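Local coordinates for protein exonuclease (Laribacter hongkongensis, PDB 3SYY) that digests double-stranded DNA with strict 5'-to-3' polarity as an alkaline exonuclease that holds magnesium ions, at residues Arg63-Arg72 against Ile111-Trp119; Asp90-Gly98 against Ile180-Leu188. All coordinates share one frame; numbering follows the deposited sequence.

Contact 1. Residues Arg63-Arg72 against Ile111-Trp119. With MG (magnesium ion), chain B.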
# COMPACT_ATOMS: atom_id res chain seq x y z
N ARG A 63 -14.73 -2.22 10.83
CA ARG A 63 -16.16 -1.96 10.69
C ARG A 63 -16.87 -3.32 10.60
O ARG A 63 -17.85 -3.56 11.30
CB ARG A 63 -16.44 -1.11 9.45
CG ARG A 63 -17.93 -0.75 9.30
CD ARG A 63 -18.29 -0.68 7.83
NE ARG A 63 -19.71 -0.98 7.66
CZ ARG A 63 -20.19 -2.19 7.37
NH1 ARG A 63 -21.51 -2.32 7.25
NH2 ARG A 63 -19.38 -3.25 7.18
N GLY A 64 -16.30 -4.20 9.78
CA GLY A 64 -16.74 -5.57 9.62
C GLY A 64 -16.87 -6.38 10.89
O GLY A 64 -17.93 -6.98 11.14
N THR A 65 -15.80 -6.42 11.69
CA THR A 65 -15.76 -7.15 12.96
C THR A 65 -16.83 -6.64 13.89
O THR A 65 -17.50 -7.44 14.56
CB THR A 65 -14.34 -7.06 13.65
OG1 THR A 65 -13.37 -7.62 12.75
CG2 THR A 65 -14.29 -7.86 14.92
N GLU A 66 -17.02 -5.32 13.91
CA GLU A 66 -18.01 -4.72 14.77
C GLU A 66 -19.44 -5.02 14.35
O GLU A 66 -20.34 -5.01 15.18
CB GLU A 66 -17.83 -3.21 14.86
CG GLU A 66 -16.81 -2.84 15.94
CD GLU A 66 -16.63 -1.36 16.06
OE1 GLU A 66 -16.37 -0.73 15.01
OE2 GLU A 66 -16.71 -0.84 17.20
N LEU A 67 -19.65 -5.24 13.07
CA LEU A 67 -20.99 -5.60 12.54
C LEU A 67 -21.35 -7.09 12.72
O LEU A 67 -22.52 -7.49 12.54
CB LEU A 67 -21.10 -5.27 11.07
CG LEU A 67 -22.49 -5.11 10.43
CD1 LEU A 67 -23.24 -3.89 11.00
CD2 LEU A 67 -22.30 -5.00 8.92
N GLU A 68 -20.37 -7.93 13.00
CA GLU A 68 -20.69 -9.37 12.94
C GLU A 68 -21.81 -9.80 13.97
O GLU A 68 -22.64 -10.65 13.65
CB GLU A 68 -19.40 -10.20 13.00
CG GLU A 68 -19.48 -11.67 13.41
CD GLU A 68 -18.07 -12.18 13.80
OE1 GLU A 68 -17.09 -11.89 13.02
OE2 GLU A 68 -17.96 -12.81 14.90
N PRO A 69 -21.86 -9.19 15.16
CA PRO A 69 -23.00 -9.58 15.99
C PRO A 69 -24.38 -9.12 15.48
O PRO A 69 -25.37 -9.69 15.90
CB PRO A 69 -22.74 -8.92 17.31
CG PRO A 69 -21.68 -7.87 17.03
CD PRO A 69 -20.89 -8.35 15.89
N HIS A 70 -24.41 -8.11 14.61
CA HIS A 70 -25.67 -7.66 13.99
C HIS A 70 -26.01 -8.76 13.05
O HIS A 70 -27.18 -9.18 12.99
CB HIS A 70 -25.51 -6.36 13.19
CG HIS A 70 -25.25 -5.11 13.99
ND1 HIS A 70 -24.25 -4.99 14.94
CD2 HIS A 70 -25.80 -3.87 13.89
CE1 HIS A 70 -24.23 -3.76 15.42
NE2 HIS A 70 -25.15 -3.06 14.78
N ALA A 71 -25.04 -9.19 12.24
CA ALA A 71 -25.26 -10.25 11.28
C ALA A 71 -25.72 -11.55 11.96
O ALA A 71 -26.63 -12.23 11.45
CB ALA A 71 -23.95 -10.55 10.44
N ARG A 72 -25.07 -11.88 13.07
CA ARG A 72 -25.44 -13.07 13.86
C ARG A 72 -26.93 -12.95 14.26
O ARG A 72 -27.69 -13.91 14.10
CB ARG A 72 -24.56 -13.26 15.12
CG ARG A 72 -24.78 -14.66 15.82
CD ARG A 72 -23.76 -14.92 17.01
NE ARG A 72 -22.40 -15.16 16.47
CZ ARG A 72 -21.41 -14.25 16.40
NH1 ARG A 72 -21.57 -13.01 16.88
NH2 ARG A 72 -20.25 -14.58 15.85
N ILE A 111 -22.20 -21.58 11.56
CA ILE A 111 -22.39 -20.35 10.78
C ILE A 111 -20.99 -19.72 10.60
O ILE A 111 -20.19 -19.77 11.53
CB ILE A 111 -23.38 -19.37 11.48
CG1 ILE A 111 -23.49 -18.03 10.74
CG2 ILE A 111 -23.03 -19.19 12.94
CD1 ILE A 111 -24.61 -17.11 11.26
N GLU A 112 -20.72 -19.21 9.41
CA GLU A 112 -19.49 -18.38 9.17
C GLU A 112 -20.07 -17.09 8.59
O GLU A 112 -20.84 -17.14 7.62
CB GLU A 112 -18.59 -19.05 8.12
CG GLU A 112 -17.43 -18.06 7.61
CD GLU A 112 -16.53 -17.60 8.77
OE1 GLU A 112 -16.42 -18.36 9.78
OE2 GLU A 112 -15.93 -16.45 8.72
N ILE A 113 -19.74 -15.97 9.22
CA ILE A 113 -20.25 -14.65 8.86
C ILE A 113 -19.18 -13.78 8.16
O ILE A 113 -18.05 -13.65 8.66
CB ILE A 113 -20.68 -13.93 10.14
CG1 ILE A 113 -21.88 -14.67 10.80
CG2 ILE A 113 -21.06 -12.43 9.86
CD1 ILE A 113 -22.18 -14.16 12.19
N LYS A 114 -19.56 -13.16 7.04
CA LYS A 114 -18.74 -12.09 6.46
C LYS A 114 -19.51 -10.77 6.50
O LYS A 114 -20.75 -10.73 6.21
CB LYS A 114 -18.34 -12.43 5.02
CG LYS A 114 -17.72 -13.81 4.79
CD LYS A 114 -16.53 -14.08 5.69
CE LYS A 114 -15.86 -15.45 5.36
NZ LYS A 114 -14.75 -15.71 6.41
N CYS A 115 -18.80 -9.69 6.85
CA CYS A 115 -19.35 -8.34 6.75
C CYS A 115 -18.37 -7.47 5.95
O CYS A 115 -17.63 -6.68 6.54
CB CYS A 115 -19.52 -7.72 8.13
SG CYS A 115 -20.83 -8.62 9.17
N PRO A 116 -18.40 -7.60 4.62
CA PRO A 116 -17.39 -7.08 3.80
C PRO A 116 -17.77 -5.73 3.22
O PRO A 116 -18.78 -5.11 3.63
CB PRO A 116 -17.33 -8.14 2.71
CG PRO A 116 -18.86 -8.36 2.43
CD PRO A 116 -19.37 -8.42 3.86
N ASN A 117 -16.97 -5.29 2.24
CA ASN A 117 -17.30 -4.08 1.49
C ASN A 117 -18.60 -4.32 0.74
O ASN A 117 -18.92 -5.43 0.38
CB ASN A 117 -16.21 -3.75 0.47
CG ASN A 117 -15.00 -3.09 1.11
OD1 ASN A 117 -15.05 -2.59 2.25
ND2 ASN A 117 -13.87 -3.08 0.37
N THR A 118 -19.30 -3.24 0.43
CA THR A 118 -20.66 -3.37 -0.13
C THR A 118 -20.60 -4.10 -1.41
O THR A 118 -21.42 -4.98 -1.65
CB THR A 118 -21.27 -1.98 -0.32
OG1 THR A 118 -21.38 -1.41 0.97
CG2 THR A 118 -22.69 -2.09 -0.94
N TRP A 119 -19.64 -3.74 -2.28
CA TRP A 119 -19.55 -4.42 -3.58
C TRP A 119 -19.24 -5.92 -3.50
O TRP A 119 -19.74 -6.72 -4.30
CB TRP A 119 -18.55 -3.72 -4.52
CG TRP A 119 -18.62 -4.27 -5.92
CD1 TRP A 119 -17.64 -4.96 -6.59
CD2 TRP A 119 -19.73 -4.17 -6.83
NE1 TRP A 119 -18.09 -5.30 -7.85
CE2 TRP A 119 -19.37 -4.84 -8.01
CE3 TRP A 119 -21.00 -3.59 -6.74
CZ2 TRP A 119 -20.24 -4.92 -9.13
CZ3 TRP A 119 -21.88 -3.67 -7.86
CH2 TRP A 119 -21.48 -4.35 -9.03
MG MG B . -16.24 -14.55 10.01
O HOH W 1 -20.78 -5.37 5.49
O HOH W 2 -16.72 -4.15 6.20
O HOH W 3 -15.55 -13.87 12.05
O HOH W 4 -14.52 -13.51 8.79
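Ile-113, near the end of its strand, and Cys-115, just past it, point toward the helix that holds Gly-64, Leu-67, Glu-68, Ala-71 and Arg-72. The two branches of Ile-113 divide the work. CG2 presses on Ala-71 CB at a tight 3.5 Å. CG1 stands beside the backbone N (chi1 -65°) and carries CD1 to the turn of Glu-68 to Arg-72. There CD1 lies 3.9 Å from Arg-72 CB and over one face of the Arg-72 guanidinium, toward its rim. The two side chains cross at about a right angle. That guanidinium is also held at its edge: NH2 donates to Glu-68 OE2 at 3.0 Å, on the anti side of the carboxylate, in a salt bridge. NH2 also bonds Asp-102 O. Cys-115 SG sits among Leu-67 CB, Glu-68 CA and Ala-71 CB. Gly-64 lets the backbone come close, with its CA 3.4 Å from Cys-115 O. Two waters link Arg-63 NH2 to Cys-115 O and Pro-116 O, while Arg-63 NH1 pairs with Asp-157. On the metal side, magnesium takes Glu-112 OE2 at 2.3 Å and Ile-113 O at 2.4 Å. Asp-102 also binds it. Glu-68 stays in the second shell: a metal-bound water donates to its OE1 at 2.7 Å. Lys-114 NZ meets Glu-112 OE2 at 2.7 Å from above the carboxylate plane. The Glu-112, Ile-113, Lys-114 run matches the E-x-K part of the PD-(D/E)XK nuclease motif, here backed by a helix in the lambda-exonuclease-like fold.

Contact 2. Residues Asp90-Gly98 against Ile180-Leu188; sequences DHPTIAGFG and IETEVSAFL
Val-184 sets its CG1 methyl squarely over the Phe-97 ring, 3.6 Å from the ring centroid and only 5° off the normal. This CH-pi contact is the tight part of the interface. With CG anti to the backbone N (chi1 -177°), Phe-97 reaches out from its strand, and its side chain crosses Val-184 at about a right angle. Val-184 CG2 reaches the far end of the ring, 3.9 Å from Phe-97 CZ. Ile-180 CG2 touches the same end obliquely. Val-16, Val-21 and Thr-140 also touch Phe-97, which is buried. One turn further along the helix, Leu-188 CD1 meets both Ile-94 CG2, at 3.6 Å, and Ala-95 O, at 3.5 Å. Leu-188 CD2 lies 3.7 Å from Gly-96 O. The backbone of Gly-96 has positive phi where the loop turns into the strand.

The flank of Ile-94 and Ser-185 is more polar and nearer solvent, though His-91 is buried. Ile-94 CD1 rests 3.8 Å from Glu-181 CB and 3.6 Å from Ser-185 OG, and it also lies over one face of the His-91 ring, toward its rim. Ala-95 is exposed, and Ile-94 and Ser-185 are partly so. The arrangement is a beta hairpin packed by its loop and second strand on a long helix. It joins the hairpin loop and the start of strand 97-99 to helix 174-205 through apolar side chains.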
# COMPACT_ATOMS: atom_id res chain seq x y z
N ASP A 90 -9.83 -27.37 18.28
CA ASP A 90 -8.72 -28.12 17.68
C ASP A 90 -9.19 -29.27 16.79
O ASP A 90 -10.25 -29.89 17.03
CB ASP A 90 -7.74 -28.54 18.79
CG ASP A 90 -7.07 -27.34 19.44
OD1 ASP A 90 -6.51 -26.46 18.73
OD2 ASP A 90 -7.12 -27.23 20.66
N HIS A 91 -8.45 -29.56 15.73
CA HIS A 91 -8.79 -30.68 14.89
C HIS A 91 -8.73 -31.92 15.79
O HIS A 91 -7.88 -31.99 16.69
CB HIS A 91 -7.84 -30.78 13.72
CG HIS A 91 -8.14 -31.90 12.78
ND1 HIS A 91 -8.81 -31.73 11.58
CD2 HIS A 91 -7.84 -33.22 12.86
CE1 HIS A 91 -8.92 -32.90 10.97
NE2 HIS A 91 -8.32 -33.81 11.72
N PRO A 92 -9.68 -32.85 15.62
CA PRO A 92 -9.68 -34.01 16.56
C PRO A 92 -8.35 -34.82 16.60
O PRO A 92 -7.99 -35.31 17.67
CB PRO A 92 -10.88 -34.86 16.09
CG PRO A 92 -11.23 -34.38 14.70
CD PRO A 92 -10.82 -32.89 14.70
N THR A 93 -7.62 -34.92 15.48
CA THR A 93 -6.39 -35.73 15.38
C THR A 93 -5.09 -35.06 14.83
O THR A 93 -3.97 -35.59 14.98
CB THR A 93 -6.66 -36.99 14.55
OG1 THR A 93 -6.94 -36.60 13.20
CG2 THR A 93 -7.88 -37.77 15.14
N ILE A 94 -5.23 -33.92 14.16
CA ILE A 94 -4.04 -33.24 13.62
C ILE A 94 -3.60 -32.14 14.58
O ILE A 94 -4.28 -31.11 14.76
CB ILE A 94 -4.28 -32.68 12.21
CG1 ILE A 94 -4.74 -33.78 11.27
CG2 ILE A 94 -2.98 -31.93 11.71
CD1 ILE A 94 -5.14 -33.32 9.85
N ALA A 95 -2.47 -32.38 15.25
CA ALA A 95 -2.01 -31.40 16.23
C ALA A 95 -1.57 -30.12 15.48
O ALA A 95 -1.06 -30.21 14.36
CB ALA A 95 -0.83 -31.99 17.02
N GLY A 96 -1.79 -28.96 16.12
CA GLY A 96 -1.38 -27.64 15.62
C GLY A 96 -2.30 -27.10 14.53
O GLY A 96 -1.88 -26.34 13.65
N PHE A 97 -3.58 -27.50 14.59
CA PHE A 97 -4.56 -27.18 13.53
C PHE A 97 -5.92 -27.01 14.19
O PHE A 97 -6.34 -27.85 15.01
CB PHE A 97 -4.57 -28.33 12.53
CG PHE A 97 -5.47 -28.17 11.29
CD1 PHE A 97 -5.99 -29.34 10.68
CD2 PHE A 97 -5.74 -26.94 10.68
CE1 PHE A 97 -6.78 -29.29 9.51
CE2 PHE A 97 -6.53 -26.87 9.50
CZ PHE A 97 -7.05 -28.03 8.90
N GLY A 98 -6.60 -25.93 13.82
CA GLY A 98 -7.85 -25.62 14.47
C GLY A 98 -8.72 -24.68 13.67
O GLY A 98 -8.33 -24.18 12.59
N ILE A 180 -7.76 -31.51 2.19
CA ILE A 180 -7.31 -30.45 3.11
C ILE A 180 -6.41 -31.04 4.20
O ILE A 180 -5.33 -30.51 4.49
CB ILE A 180 -8.50 -29.73 3.79
CG1 ILE A 180 -9.27 -28.88 2.76
CG2 ILE A 180 -8.03 -28.82 4.94
CD1 ILE A 180 -10.66 -28.34 3.32
N GLU A 181 -6.87 -32.14 4.80
CA GLU A 181 -6.14 -32.70 5.92
C GLU A 181 -4.77 -33.21 5.41
O GLU A 181 -3.80 -33.09 6.10
CB GLU A 181 -6.98 -33.80 6.60
CG GLU A 181 -8.20 -33.24 7.36
CD GLU A 181 -9.10 -34.30 7.99
OE1 GLU A 181 -9.97 -33.95 8.80
OE2 GLU A 181 -8.93 -35.47 7.69
N THR A 182 -4.72 -33.77 4.21
CA THR A 182 -3.46 -34.23 3.63
C THR A 182 -2.48 -33.08 3.48
O THR A 182 -1.32 -33.16 3.96
CB THR A 182 -3.69 -34.88 2.31
OG1 THR A 182 -4.47 -36.06 2.54
CG2 THR A 182 -2.34 -35.29 1.63
N GLU A 183 -2.94 -32.02 2.81
CA GLU A 183 -2.13 -30.80 2.60
C GLU A 183 -1.70 -30.14 3.87
O GLU A 183 -0.54 -29.69 3.96
CB GLU A 183 -2.87 -29.76 1.80
CG GLU A 183 -3.20 -30.24 0.44
CD GLU A 183 -2.40 -29.57 -0.63
OE1 GLU A 183 -1.37 -28.91 -0.31
OE2 GLU A 183 -2.80 -29.69 -1.81
N VAL A 184 -2.61 -30.05 4.83
CA VAL A 184 -2.28 -29.37 6.07
C VAL A 184 -1.29 -30.21 6.91
O VAL A 184 -0.36 -29.66 7.52
CB VAL A 184 -3.56 -29.02 6.87
CG1 VAL A 184 -3.24 -28.68 8.29
CG2 VAL A 184 -4.32 -27.87 6.14
N SER A 185 -1.48 -31.53 6.91
CA SER A 185 -0.48 -32.45 7.48
C SER A 185 0.92 -32.26 6.88
O SER A 185 1.88 -32.18 7.63
CB SER A 185 -0.97 -33.90 7.37
OG SER A 185 -1.93 -34.13 8.40
N ALA A 186 1.02 -32.21 5.56
CA ALA A 186 2.30 -32.03 4.88
C ALA A 186 2.93 -30.68 5.24
O ALA A 186 4.15 -30.59 5.50
CB ALA A 186 2.12 -32.12 3.41
N PHE A 187 2.09 -29.63 5.24
CA PHE A 187 2.54 -28.31 5.63
C PHE A 187 3.00 -28.25 7.07
O PHE A 187 4.03 -27.62 7.38
CB PHE A 187 1.40 -27.30 5.35
CG PHE A 187 1.68 -25.89 5.76
CD1 PHE A 187 1.99 -24.92 4.79
CD2 PHE A 187 1.53 -25.50 7.07
CE1 PHE A 187 2.17 -23.61 5.12
CE2 PHE A 187 1.71 -24.17 7.44
CZ PHE A 187 2.05 -23.22 6.42
N LEU A 188 2.27 -28.90 7.98
CA LEU A 188 2.69 -28.90 9.38
C LEU A 188 4.00 -29.71 9.55
O LEU A 188 4.81 -29.39 10.39
CB LEU A 188 1.61 -29.46 10.30
CG LEU A 188 0.50 -28.41 10.57
CD1 LEU A 188 -0.85 -29.11 11.05
CD2 LEU A 188 0.98 -27.36 11.56

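Contact 1 and contact 2 lie on opposite sides of the chain's centre, their centres about 27 Å apart, and they do not touch. They share no helix or strand. Contact 1 sets helix 59-79 against strand 109-114 of the five-stranded sheet; contact 2 sets the loop before strand 97-99, and the start of that strand, against helix 174-205. Both are partly buried and include apolar packing. Their polar chemistry differs. Contact 1 has a magnesium ion, ordered waters and salt bridges within each segment beside its apolar patch. Contact 2 is mainly apolar, centred on an aromatic ring, with Glu-181 and Ser-185 on its partly exposed flank. Strand 97-99 leads on to Ser-100 and Asp-102, magnesium ligands near contact 1.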